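PDB 2HK0: D-psicose 3-epimerase from Agrobacterium tumefaciens, which catalyses the metal-dependent interconversion of D-psicose and D-fructose by epimerisation at C3, using a xylose isomerase-like TIM barrel. Local coordinates for residues Lys90-Ser95 against Arg102-Ala107; Gly144-Gly149 against Asn177-Thr182; Val171-Glu176 against Thr204-Ile209; Phe228-Ser233 against Met243-Ile248. All coordinates share one frame; numbering follows the deposited sequence.

Interaction 1. Residues Lys90-Ser95 against Arg102-Ala107; sequences KTKNLS and RAAGKA
The loop that follows strand 81-85 of the TIM barrel folds back on helix 99-118, where Lys92, Asn93 and Leu94 lie against Arg102, Ala104 and Gly105. Lys92 and Gly105 bring their backbones together, with 4.0 Å between their CA atoms. Gly105 has no side chain, so the loop backbone rests directly on the helix, and Asn93 N lies 3.6 Å from Gly105 CA. This backbone N-H is buried by the contact and has no partner in the model. Asn93 O comes 3.4 Å from Arg102 CA in a nearly linear C-H...O contact (160° at the hydrogen).

Asn93 turns its side chain away from the helix and shapes the loop instead. It forms an Asx turn: its OD1 accepts Ser95 N at 2.9 Å, on a lone pair in the carbonyl plane. OD1 also takes Ser96 N, and ND2 bonds to Ser89 O, so the amide is held at both ends.

Leu94 also starts away from the helix. Its chi1 of -46° sets CG anti to the carbonyl carbon, and the CD2 branch reaches back to lie 3.7 Å from Lys106 N. Ile153 and Ile156 of helix 142-162 touch the same leucine. On the other flank, the methyl Ala104 CB sits 4.1 Å from Lys92 CG and 3.9 Å from Thr91 O. The Lys92 chain then runs on extended, away from the helix. Arg102 passes alongside the loop, with its CD 3.8 Å from Leu94 O. The chain bends at the CG-CD bond, and NH1 bonds to Ser96 O.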
# COMPACT_ATOMS: atom_id res chain seq x y z
N LYS A 90 -14.77 5.63 -35.71
CA LYS A 90 -15.82 6.64 -35.73
C LYS A 90 -16.88 6.35 -36.78
O LYS A 90 -18.04 6.66 -36.60
CB LYS A 90 -15.24 8.04 -35.98
CG LYS A 90 -14.18 8.45 -34.97
CD LYS A 90 -13.84 9.94 -35.05
CE LYS A 90 -12.86 10.33 -33.93
NZ LYS A 90 -12.69 11.81 -33.80
N THR A 91 -16.47 5.73 -37.89
CA THR A 91 -17.40 5.42 -38.97
C THR A 91 -18.04 4.03 -38.87
O THR A 91 -19.03 3.75 -39.53
CB THR A 91 -16.69 5.54 -40.33
OG1 THR A 91 -15.48 4.76 -40.30
CG2 THR A 91 -16.34 6.99 -40.62
N LYS A 92 -17.48 3.16 -38.03
CA LYS A 92 -18.02 1.82 -37.85
C LYS A 92 -18.04 1.46 -36.37
O LYS A 92 -17.04 0.98 -35.84
CB LYS A 92 -17.18 0.78 -38.61
CG LYS A 92 -17.04 1.06 -40.09
CD LYS A 92 -16.24 -0.02 -40.79
CE LYS A 92 -16.08 0.29 -42.27
NZ LYS A 92 -15.26 -0.75 -42.95
N ASN A 93 -19.16 1.72 -35.70
CA ASN A 93 -19.28 1.42 -34.28
C ASN A 93 -20.74 1.27 -33.92
O ASN A 93 -21.61 1.73 -34.66
CB ASN A 93 -18.65 2.53 -33.44
CG ASN A 93 -19.43 3.82 -33.50
OD1 ASN A 93 -20.55 3.91 -32.99
ND2 ASN A 93 -18.84 4.83 -34.13
N LEU A 94 -21.00 0.65 -32.77
CA LEU A 94 -22.36 0.38 -32.32
C LEU A 94 -23.04 1.45 -31.47
O LEU A 94 -24.21 1.32 -31.13
CB LEU A 94 -22.37 -0.94 -31.55
CG LEU A 94 -21.62 -2.10 -32.20
CD1 LEU A 94 -21.51 -3.27 -31.24
CD2 LEU A 94 -22.35 -2.51 -33.48
N SER A 95 -22.33 2.51 -31.11
CA SER A 95 -22.98 3.49 -30.26
C SER A 95 -23.38 4.77 -30.98
O SER A 95 -24.10 5.58 -30.41
CB SER A 95 -22.07 3.85 -29.08
OG SER A 95 -20.96 4.60 -29.53
N ARG A 102 -24.09 2.71 -37.33
CA ARG A 102 -24.42 1.53 -36.52
C ARG A 102 -24.55 0.29 -37.39
O ARG A 102 -24.17 -0.80 -36.97
CB ARG A 102 -25.71 1.75 -35.71
CG ARG A 102 -25.61 2.83 -34.63
CD ARG A 102 -26.76 2.73 -33.62
NE ARG A 102 -28.08 2.84 -34.25
CZ ARG A 102 -28.69 3.99 -34.50
NH1 ARG A 102 -28.12 5.14 -34.16
NH2 ARG A 102 -29.88 4.00 -35.09
N ALA A 103 -25.10 0.46 -38.59
CA ALA A 103 -25.27 -0.67 -39.50
C ALA A 103 -23.90 -1.12 -40.00
O ALA A 103 -23.65 -2.32 -40.15
CB ALA A 103 -26.15 -0.26 -40.69
N ALA A 104 -23.02 -0.16 -40.26
CA ALA A 104 -21.68 -0.49 -40.73
C ALA A 104 -20.89 -1.14 -39.58
O ALA A 104 -20.07 -2.03 -39.81
CB ALA A 104 -20.97 0.76 -41.23
N GLY A 105 -21.14 -0.70 -38.36
CA GLY A 105 -20.45 -1.28 -37.22
C GLY A 105 -20.86 -2.73 -37.04
O GLY A 105 -20.03 -3.61 -36.81
N LYS A 106 -22.16 -2.99 -37.16
CA LYS A 106 -22.67 -4.35 -37.02
C LYS A 106 -22.08 -5.24 -38.11
O LYS A 106 -21.69 -6.39 -37.84
CB LYS A 106 -24.19 -4.36 -37.09
CG LYS A 106 -24.78 -5.76 -36.97
CD LYS A 106 -26.29 -5.73 -36.97
CE LYS A 106 -26.85 -7.11 -36.70
NZ LYS A 106 -28.33 -7.09 -36.75
N ALA A 107 -22.01 -4.72 -39.33
CA ALA A 107 -21.45 -5.47 -40.45
C ALA A 107 -19.97 -5.71 -40.19
O ALA A 107 -19.46 -6.80 -40.47
CB ALA A 107 -21.63 -4.70 -41.76

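Interaction 2. Residues Gly144-Gly149 against Asn177-Thr182; sequences GDYARG and NHVLNT
The imidazole of His178 meets the carboxylate of Asp145 at its edge, while Val179 CG2 lies 3.5 Å above one face of the ring, toward the rim. The phenol ring of Tyr146 is also met at its edge. Val179 CG1 is near the plane of that ring, 3.9 Å from Tyr146 CD1, and Leu180 CD2 is 4.4 Å from Tyr146 CE1.

Val179 thus reaches helix 142-162 with both branches. CG1 goes to Tyr146, and CG2 lies 3.9 Å from Asp145 CB. With chi1 at 179°, CG1 is anti to the backbone N, which sends one methyl to each of two successive helix residues. The far end of Tyr146 is bound by Asp192.

One hydrogen bond makes the polar link across the contact, His178 NE2 to Asp145 OD2, 2.7 Å long with 159° at the hydrogen. The oxygen lies in the ring plane and uses its anti lone pair. The carboxylate itself is turned 73° from the imidazole.

The loop 177-182, between strand 166-170 and helix 183-193, is shaped by Asn177. Its OD1 accepts Val179 N (2.8 Å) in an Asx turn and also Leu180 N (3.0 Å). Trp280 of the second subunit packs on His178, so the contact lies close to the subunit interface.

ND1 of His178 bonds to Tyr136 OH. Both ring nitrogens are therefore held, which fixes the rotation of the imidazole. The nearby carboxylate would probably keep a proton on NE2 and could raise the basicity of the ring.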
# COMPACT_ATOMS: atom_id res chain seq x y z
N GLY A 144 -27.45 8.50 -24.26
CA GLY A 144 -27.69 8.01 -25.60
C GLY A 144 -26.68 6.96 -26.04
O GLY A 144 -27.05 5.90 -26.55
N ASP A 145 -25.39 7.23 -25.84
CA ASP A 145 -24.37 6.27 -26.24
C ASP A 145 -24.50 4.97 -25.44
O ASP A 145 -24.23 3.88 -25.95
CB ASP A 145 -22.97 6.87 -26.05
CG ASP A 145 -22.71 8.03 -26.99
OD1 ASP A 145 -23.39 8.10 -28.04
OD2 ASP A 145 -21.81 8.85 -26.68
N TYR A 146 -24.92 5.09 -24.19
CA TYR A 146 -25.10 3.90 -23.35
C TYR A 146 -26.22 3.03 -23.93
O TYR A 146 -26.04 1.84 -24.21
CB TYR A 146 -25.49 4.32 -21.93
CG TYR A 146 -25.82 3.15 -21.04
CD1 TYR A 146 -24.83 2.50 -20.32
CD2 TYR A 146 -27.13 2.68 -20.94
CE1 TYR A 146 -25.12 1.40 -19.52
CE2 TYR A 146 -27.44 1.57 -20.15
CZ TYR A 146 -26.42 0.94 -19.45
OH TYR A 146 -26.69 -0.16 -18.67
N ALA A 147 -27.39 3.65 -24.11
CA ALA A 147 -28.55 2.95 -24.64
C ALA A 147 -28.28 2.32 -26.01
O ALA A 147 -28.65 1.16 -26.25
CB ALA A 147 -29.76 3.91 -24.72
N ARG A 148 -27.65 3.06 -26.92
CA ARG A 148 -27.36 2.51 -28.23
C ARG A 148 -26.29 1.42 -28.14
O ARG A 148 -26.32 0.44 -28.89
CB ARG A 148 -26.92 3.61 -29.20
CG ARG A 148 -28.05 4.58 -29.58
CD ARG A 148 -27.61 5.61 -30.62
NE ARG A 148 -27.65 6.97 -30.08
CZ ARG A 148 -26.65 7.54 -29.42
NH1 ARG A 148 -25.53 6.87 -29.22
NH2 ARG A 148 -26.77 8.75 -28.93
N GLY A 149 -25.35 1.58 -27.21
CA GLY A 149 -24.30 0.58 -27.07
C GLY A 149 -24.86 -0.76 -26.60
O GLY A 149 -24.48 -1.83 -27.10
N ASN A 177 -13.02 7.04 -22.47
CA ASN A 177 -14.43 6.69 -22.67
C ASN A 177 -15.24 7.45 -21.64
O ASN A 177 -14.75 7.77 -20.55
CB ASN A 177 -14.67 5.17 -22.54
CG ASN A 177 -16.07 4.77 -23.02
OD1 ASN A 177 -16.98 4.60 -22.22
ND2 ASN A 177 -16.23 4.62 -24.33
N HIS A 178 -16.48 7.75 -22.00
CA HIS A 178 -17.35 8.52 -21.12
C HIS A 178 -18.56 7.75 -20.67
O HIS A 178 -19.41 8.31 -19.98
CB HIS A 178 -17.82 9.76 -21.85
CG HIS A 178 -18.52 9.44 -23.13
ND1 HIS A 178 -17.84 8.99 -24.25
CD2 HIS A 178 -19.83 9.47 -23.47
CE1 HIS A 178 -18.71 8.75 -25.22
NE2 HIS A 178 -19.92 9.04 -24.78
N VAL A 179 -18.66 6.48 -21.07
CA VAL A 179 -19.82 5.67 -20.72
C VAL A 179 -19.58 4.64 -19.59
O VAL A 179 -20.34 4.60 -18.63
CB VAL A 179 -20.35 4.95 -21.98
CG1 VAL A 179 -21.56 4.07 -21.64
CG2 VAL A 179 -20.72 6.00 -23.03
N LEU A 180 -18.54 3.83 -19.73
CA LEU A 180 -18.21 2.82 -18.71
C LEU A 180 -16.79 3.13 -18.17
O LEU A 180 -15.79 2.90 -18.86
CB LEU A 180 -18.26 1.41 -19.33
CG LEU A 180 -19.54 1.06 -20.12
CD1 LEU A 180 -19.40 -0.33 -20.76
CD2 LEU A 180 -20.76 1.07 -19.20
N ASN A 181 -16.73 3.67 -16.96
CA ASN A 181 -15.46 4.05 -16.32
C ASN A 181 -15.20 3.24 -15.07
O ASN A 181 -14.09 3.25 -14.51
CB ASN A 181 -15.50 5.52 -15.90
CG ASN A 181 -15.64 6.44 -17.08
OD1 ASN A 181 -16.45 7.35 -17.06
ND2 ASN A 181 -14.84 6.20 -18.12
N THR A 182 -16.22 2.52 -14.64
CA THR A 182 -16.16 1.75 -13.42
C THR A 182 -16.61 0.29 -13.57
O THR A 182 -17.47 -0.01 -14.40
CB THR A 182 -17.07 2.51 -12.41
OG1 THR A 182 -16.26 3.27 -11.51
CG2 THR A 182 -17.98 1.60 -11.73

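Interaction 3. Residues Val171-Glu176 against Thr204-Ile209; sequences VLNRFE and TFHMNI
At the C-terminal end of the TIM barrel, the loop after strand 166-170 packs on helix 204-210, and Leu172, Asn173 and Glu176 surround the ring of His206. Leu172 CD2 covers one face in a CH-pi contact, 3.4 Å from the ring centroid and 27° off the normal. The fit is tight, with Leu172 CD2 only 3.0 Å from His206 NE2. Phe205 CD2 lies over the opposite face, so the imidazole is sandwiched.

Asn173 comes to the ring edge. Its ND2 donates to His206 ND1 at 3.0 Å, with a bent 136° at the hydrogen. Asn173 ND2 lies in the ring plane, while His206 ND1 is tilted out of the amide plane. The same ND2 donates to Glu176 OE2 at 2.9 Å, from above the carboxylate plane. Glu176 OE2 in turn sits at the edge of the Phe205 ring, 3.7 Å from Phe205 CE2. Ile209 CD1 packs against Asn173 CB at 3.6 Å.

Asn173 OD1 accepts Phe175 N at 2.7 Å, closing an Asx turn. The second subunit also packs here: its Ile209 on Ile209, and its Phe175 on Glu176.

Every polar atom of the Asn173 amide is thus used, which fixes its flip. The amide bridges carboxylate and imidazole; Glu176 OE2 also meets the ring edge, 3.4 Å from His206 CE1. His206 ND1 serves as the acceptor for Asn173 ND2.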
# COMPACT_ATOMS: atom_id res chain seq x y z
N VAL A 171 -13.76 -1.67 -19.44
CA VAL A 171 -14.05 -0.47 -18.65
C VAL A 171 -12.80 0.39 -18.80
O VAL A 171 -11.70 -0.07 -18.55
CB VAL A 171 -14.29 -0.86 -17.16
CG1 VAL A 171 -14.45 0.39 -16.29
CG2 VAL A 171 -15.56 -1.72 -17.06
N LEU A 172 -12.98 1.64 -19.23
CA LEU A 172 -11.85 2.55 -19.46
C LEU A 172 -11.84 3.81 -18.60
O LEU A 172 -12.85 4.18 -18.01
CB LEU A 172 -11.83 2.97 -20.93
CG LEU A 172 -11.70 1.88 -21.98
CD1 LEU A 172 -11.99 2.48 -23.37
CD2 LEU A 172 -10.31 1.28 -21.93
N ASN A 173 -10.69 4.49 -18.55
CA ASN A 173 -10.59 5.72 -17.75
C ASN A 173 -11.28 6.89 -18.46
O ASN A 173 -11.49 6.86 -19.67
CB ASN A 173 -9.12 6.05 -17.48
CG ASN A 173 -8.39 6.55 -18.71
OD1 ASN A 173 -8.63 7.67 -19.19
ND2 ASN A 173 -7.49 5.73 -19.24
N ARG A 174 -11.64 7.91 -17.70
CA ARG A 174 -12.35 9.08 -18.21
C ARG A 174 -11.78 9.73 -19.48
O ARG A 174 -12.52 10.32 -20.26
CB ARG A 174 -12.42 10.15 -17.12
CG ARG A 174 -11.07 10.73 -16.76
CD ARG A 174 -11.19 11.60 -15.50
NE ARG A 174 -11.65 10.80 -14.37
CZ ARG A 174 -12.11 11.32 -13.24
NH1 ARG A 174 -12.16 12.64 -13.10
NH2 ARG A 174 -12.55 10.52 -12.28
N PHE A 175 -10.47 9.64 -19.68
CA PHE A 175 -9.86 10.26 -20.87
C PHE A 175 -10.11 9.49 -22.17
O PHE A 175 -9.94 10.05 -23.25
CB PHE A 175 -8.35 10.43 -20.64
CG PHE A 175 -8.01 11.29 -19.45
CD1 PHE A 175 -8.09 12.68 -19.53
CD2 PHE A 175 -7.62 10.70 -18.25
CE1 PHE A 175 -7.78 13.48 -18.42
CE2 PHE A 175 -7.31 11.49 -17.14
CZ PHE A 175 -7.39 12.88 -17.22
N GLU A 176 -10.52 8.22 -22.06
CA GLU A 176 -10.72 7.38 -23.24
C GLU A 176 -12.17 6.94 -23.48
O GLU A 176 -12.50 6.49 -24.57
CB GLU A 176 -9.78 6.15 -23.14
CG GLU A 176 -8.31 6.58 -23.04
CD GLU A 176 -7.32 5.42 -22.91
OE1 GLU A 176 -7.36 4.50 -23.76
OE2 GLU A 176 -6.50 5.43 -21.97
N THR A 204 -5.86 -2.97 -15.21
CA THR A 204 -5.24 -2.27 -14.09
C THR A 204 -4.89 -0.82 -14.37
O THR A 204 -5.00 0.00 -13.48
CB THR A 204 -4.00 -3.01 -13.55
OG1 THR A 204 -3.04 -3.21 -14.59
CG2 THR A 204 -4.42 -4.34 -12.95
N PHE A 205 -4.49 -0.51 -15.59
CA PHE A 205 -4.15 0.87 -15.94
C PHE A 205 -5.37 1.79 -15.76
O PHE A 205 -5.24 2.92 -15.24
CB PHE A 205 -3.64 0.94 -17.39
CG PHE A 205 -3.46 2.36 -17.91
CD1 PHE A 205 -2.44 3.18 -17.42
CD2 PHE A 205 -4.31 2.87 -18.89
CE1 PHE A 205 -2.28 4.50 -17.90
CE2 PHE A 205 -4.15 4.18 -19.39
CZ PHE A 205 -3.13 4.99 -18.88
N HIS A 206 -6.53 1.32 -16.19
CA HIS A 206 -7.75 2.13 -16.12
C HIS A 206 -8.33 2.12 -14.72
O HIS A 206 -8.82 3.14 -14.23
CB HIS A 206 -8.77 1.60 -17.13
CG HIS A 206 -8.28 1.63 -18.55
ND1 HIS A 206 -7.97 2.81 -19.19
CD2 HIS A 206 -8.04 0.64 -19.44
CE1 HIS A 206 -7.55 2.55 -20.42
NE2 HIS A 206 -7.58 1.24 -20.60
N MSE A 207 -8.27 0.97 -14.07
CA MSE A 207 -8.77 0.87 -12.70
C MSE A 207 -7.98 1.83 -11.79
O MSE A 207 -8.53 2.43 -10.87
CB MSE A 207 -8.59 -0.56 -12.16
CG MSE A 207 -9.37 -1.63 -12.86
SE MSE A 207 -8.95 -3.35 -12.01
CE MSE A 207 -7.63 -3.97 -13.17
N ASN A 208 -6.67 1.96 -12.06
CA ASN A 208 -5.80 2.81 -11.26
C ASN A 208 -6.31 4.25 -11.19
O ASN A 208 -6.11 4.94 -10.21
CB ASN A 208 -4.37 2.81 -11.81
CG ASN A 208 -3.40 3.55 -10.90
OD1 ASN A 208 -3.20 3.16 -9.75
ND2 ASN A 208 -2.80 4.62 -11.41
N ILE A 209 -6.97 4.70 -12.25
CA ILE A 209 -7.48 6.06 -12.26
C ILE A 209 -8.89 6.17 -11.66
O ILE A 209 -9.11 6.94 -10.71
CB ILE A 209 -7.53 6.61 -13.69
CG1 ILE A 209 -6.12 6.63 -14.29
CG2 ILE A 209 -8.20 8.00 -13.70
CD1 ILE A 209 -6.08 6.98 -15.78

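Interaction 4. Residues Phe228-Ser233 against Met243-Ile248; sequences FHTGES and MPWHEI
Trp245 opens helix 245-254, and its indole reaches across to Glu232, Gly231 and Thr230. With chi1 at -63°, CG leaves CB anti to the carbonyl carbon, and the ring swings toward the strand end. Trp245 CD1 is the first ring atom near Glu232. Trp245 NE1 then donates to Glu232 OE2 at 2.8 Å. The oxygen lies in the indole plane; NE1 comes to it from the syn side, but 32° out of the carboxylate plane. Along the same edge, Trp245 CZ2 is 3.5 Å from Glu232 OE2. Further out, Trp245 CH2 lies 3.8 Å from Gly231 O, and Trp245 CZ3 touches Thr230 CG2 at 3.9 Å.

The carboxylate stands almost perpendicular to the indole (89°). Its other oxygen, Glu232 OE1, takes Met243 N on the syn lone pair at 3.1 Å. Glu232 thus holds the residues before and after Pro244, by the backbone N of Met243 and the indole N-H of Trp245. Pro244 centres an inverse gamma turn leading into the helix. Glu232 OE2 also accepts Gly239 N, which ties in the intervening loop.

Met243, a selenomethionine here, lays CB over one face of the indole. It bends at chi2 and chi3, which places CE close to Gly231 O, at 3.0 Å. Deeper in, Ile248 CG2 packs on Phe228 CZ at 3.8 Å.

The contact belongs to the beta-alpha-beta unit of strand 225-230, helix 245-254 and strand 260-263. Thr204 and Met207 of helix 204-210 touch Phe228, Phe214 of helix 214-221 touches Ile248, and Phe302 of helix 289-307 meets the indole edge-to-face.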
# COMPACT_ATOMS: atom_id res chain seq x y z
N PHE A 228 -8.99 -9.82 -18.56
CA PHE A 228 -8.26 -8.93 -17.66
C PHE A 228 -6.94 -8.46 -18.26
O PHE A 228 -6.17 -9.27 -18.80
CB PHE A 228 -7.98 -9.70 -16.35
CG PHE A 228 -7.58 -8.84 -15.17
CD1 PHE A 228 -8.47 -7.93 -14.61
CD2 PHE A 228 -6.33 -9.00 -14.57
CE1 PHE A 228 -8.13 -7.21 -13.46
CE2 PHE A 228 -5.97 -8.28 -13.42
CZ PHE A 228 -6.88 -7.39 -12.86
N HIS A 229 -6.67 -7.17 -18.16
CA HIS A 229 -5.44 -6.59 -18.68
C HIS A 229 -4.59 -6.06 -17.53
O HIS A 229 -5.12 -5.50 -16.56
CB HIS A 229 -5.75 -5.43 -19.65
CG HIS A 229 -6.02 -5.87 -21.05
ND1 HIS A 229 -6.18 -4.98 -22.09
CD2 HIS A 229 -6.08 -7.10 -21.60
CE1 HIS A 229 -6.31 -5.64 -23.22
NE2 HIS A 229 -6.26 -6.93 -22.95
N THR A 230 -3.27 -6.19 -17.65
CA THR A 230 -2.37 -5.72 -16.61
C THR A 230 -1.25 -4.81 -17.11
O THR A 230 -0.82 -4.88 -18.26
CB THR A 230 -1.70 -6.88 -15.90
OG1 THR A 230 -1.09 -7.73 -16.88
CG2 THR A 230 -2.74 -7.68 -15.10
N GLY A 231 -0.78 -3.96 -16.19
CA GLY A 231 0.29 -3.03 -16.48
C GLY A 231 0.42 -2.13 -15.26
O GLY A 231 -0.50 -2.05 -14.45
N GLU A 232 1.56 -1.46 -15.11
CA GLU A 232 1.73 -0.56 -13.98
C GLU A 232 0.95 0.71 -14.33
O GLU A 232 0.42 0.82 -15.43
CB GLU A 232 3.21 -0.28 -13.74
CG GLU A 232 4.04 -1.50 -13.27
CD GLU A 232 3.63 -2.04 -11.88
OE1 GLU A 232 2.94 -1.29 -11.14
OE2 GLU A 232 4.02 -3.18 -11.52
N SER A 233 0.87 1.65 -13.39
CA SER A 233 0.10 2.86 -13.61
C SER A 233 0.54 3.65 -14.83
O SER A 233 -0.28 4.33 -15.47
CB SER A 233 0.17 3.77 -12.37
OG SER A 233 1.44 4.37 -12.26
N MSE A 243 1.66 -1.06 -8.30
CA MSE A 243 0.31 -1.62 -8.38
C MSE A 243 0.15 -2.61 -7.19
O MSE A 243 1.09 -3.32 -6.83
CB MSE A 243 0.19 -2.34 -9.72
CG MSE A 243 -1.21 -2.57 -10.26
SE MSE A 243 -2.20 -0.92 -10.58
CE MSE A 243 -1.44 -0.26 -12.23
N PRO A 244 -1.04 -2.66 -6.56
CA PRO A 244 -1.20 -3.60 -5.43
C PRO A 244 -1.43 -5.04 -5.94
O PRO A 244 -2.50 -5.62 -5.77
CB PRO A 244 -2.42 -3.06 -4.69
CG PRO A 244 -2.78 -1.76 -5.39
CD PRO A 244 -2.26 -1.87 -6.78
N TRP A 245 -0.39 -5.61 -6.53
CA TRP A 245 -0.48 -6.94 -7.10
C TRP A 245 -1.01 -8.02 -6.16
O TRP A 245 -1.81 -8.85 -6.58
CB TRP A 245 0.89 -7.33 -7.67
CG TRP A 245 1.30 -6.41 -8.80
CD1 TRP A 245 2.37 -5.56 -8.82
CD2 TRP A 245 0.61 -6.22 -10.03
NE1 TRP A 245 2.39 -4.84 -10.00
CE2 TRP A 245 1.32 -5.22 -10.76
CE3 TRP A 245 -0.54 -6.79 -10.61
CZ2 TRP A 245 0.90 -4.78 -12.03
CZ3 TRP A 245 -0.95 -6.36 -11.86
CH2 TRP A 245 -0.23 -5.36 -12.56
N HIS A 246 -0.60 -8.00 -4.90
CA HIS A 246 -1.07 -8.99 -3.95
C HIS A 246 -2.59 -8.90 -3.75
O HIS A 246 -3.29 -9.91 -3.73
CB HIS A 246 -0.32 -8.83 -2.63
CG HIS A 246 -0.74 -9.82 -1.58
ND1 HIS A 246 -1.57 -9.49 -0.54
CD2 HIS A 246 -0.45 -11.13 -1.42
CE1 HIS A 246 -1.78 -10.55 0.22
NE2 HIS A 246 -1.12 -11.56 -0.30
N GLU A 247 -3.10 -7.68 -3.59
CA GLU A 247 -4.53 -7.45 -3.42
C GLU A 247 -5.30 -7.93 -4.67
O GLU A 247 -6.37 -8.55 -4.58
CB GLU A 247 -4.80 -5.96 -3.20
CG GLU A 247 -6.27 -5.61 -2.98
CD GLU A 247 -6.53 -4.11 -2.96
OE1 GLU A 247 -5.63 -3.37 -2.50
OE2 GLU A 247 -7.62 -3.67 -3.37
N ILE A 248 -4.73 -7.63 -5.84
CA ILE A 248 -5.33 -8.01 -7.12
C ILE A 248 -5.39 -9.53 -7.18
O ILE A 248 -6.42 -10.12 -7.50
CB ILE A 248 -4.47 -7.52 -8.32
CG1 ILE A 248 -4.33 -5.99 -8.31
CG2 ILE A 248 -5.05 -8.04 -9.64
CD1 ILE A 248 -5.58 -5.26 -8.51

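Overall arrangement
The four contacts follow one another round the barrel, and neighbours touch. Interactions 1 and 2 have centres 15 Å apart and meet through Leu94 and Arg148. Interactions 2 and 3 share one loop: Asn181 ND2 probably bonds to Leu172 O (2.8 Å), with centres 14 Å apart. Interactions 3 and 4 are closest, with centres 12 Å apart, joined by a probable bond from Thr204 OG1 to Gly231 O (2.8 Å). Interactions 1 and 4 lie on opposite sides of the chain's centre, about 17 Å apart at their nearest atoms. All four use a segment at or after a C-terminal strand end, where TIM-barrel enzymes carry active sites. Interactions 2, 3 and 4 reach the second subunit.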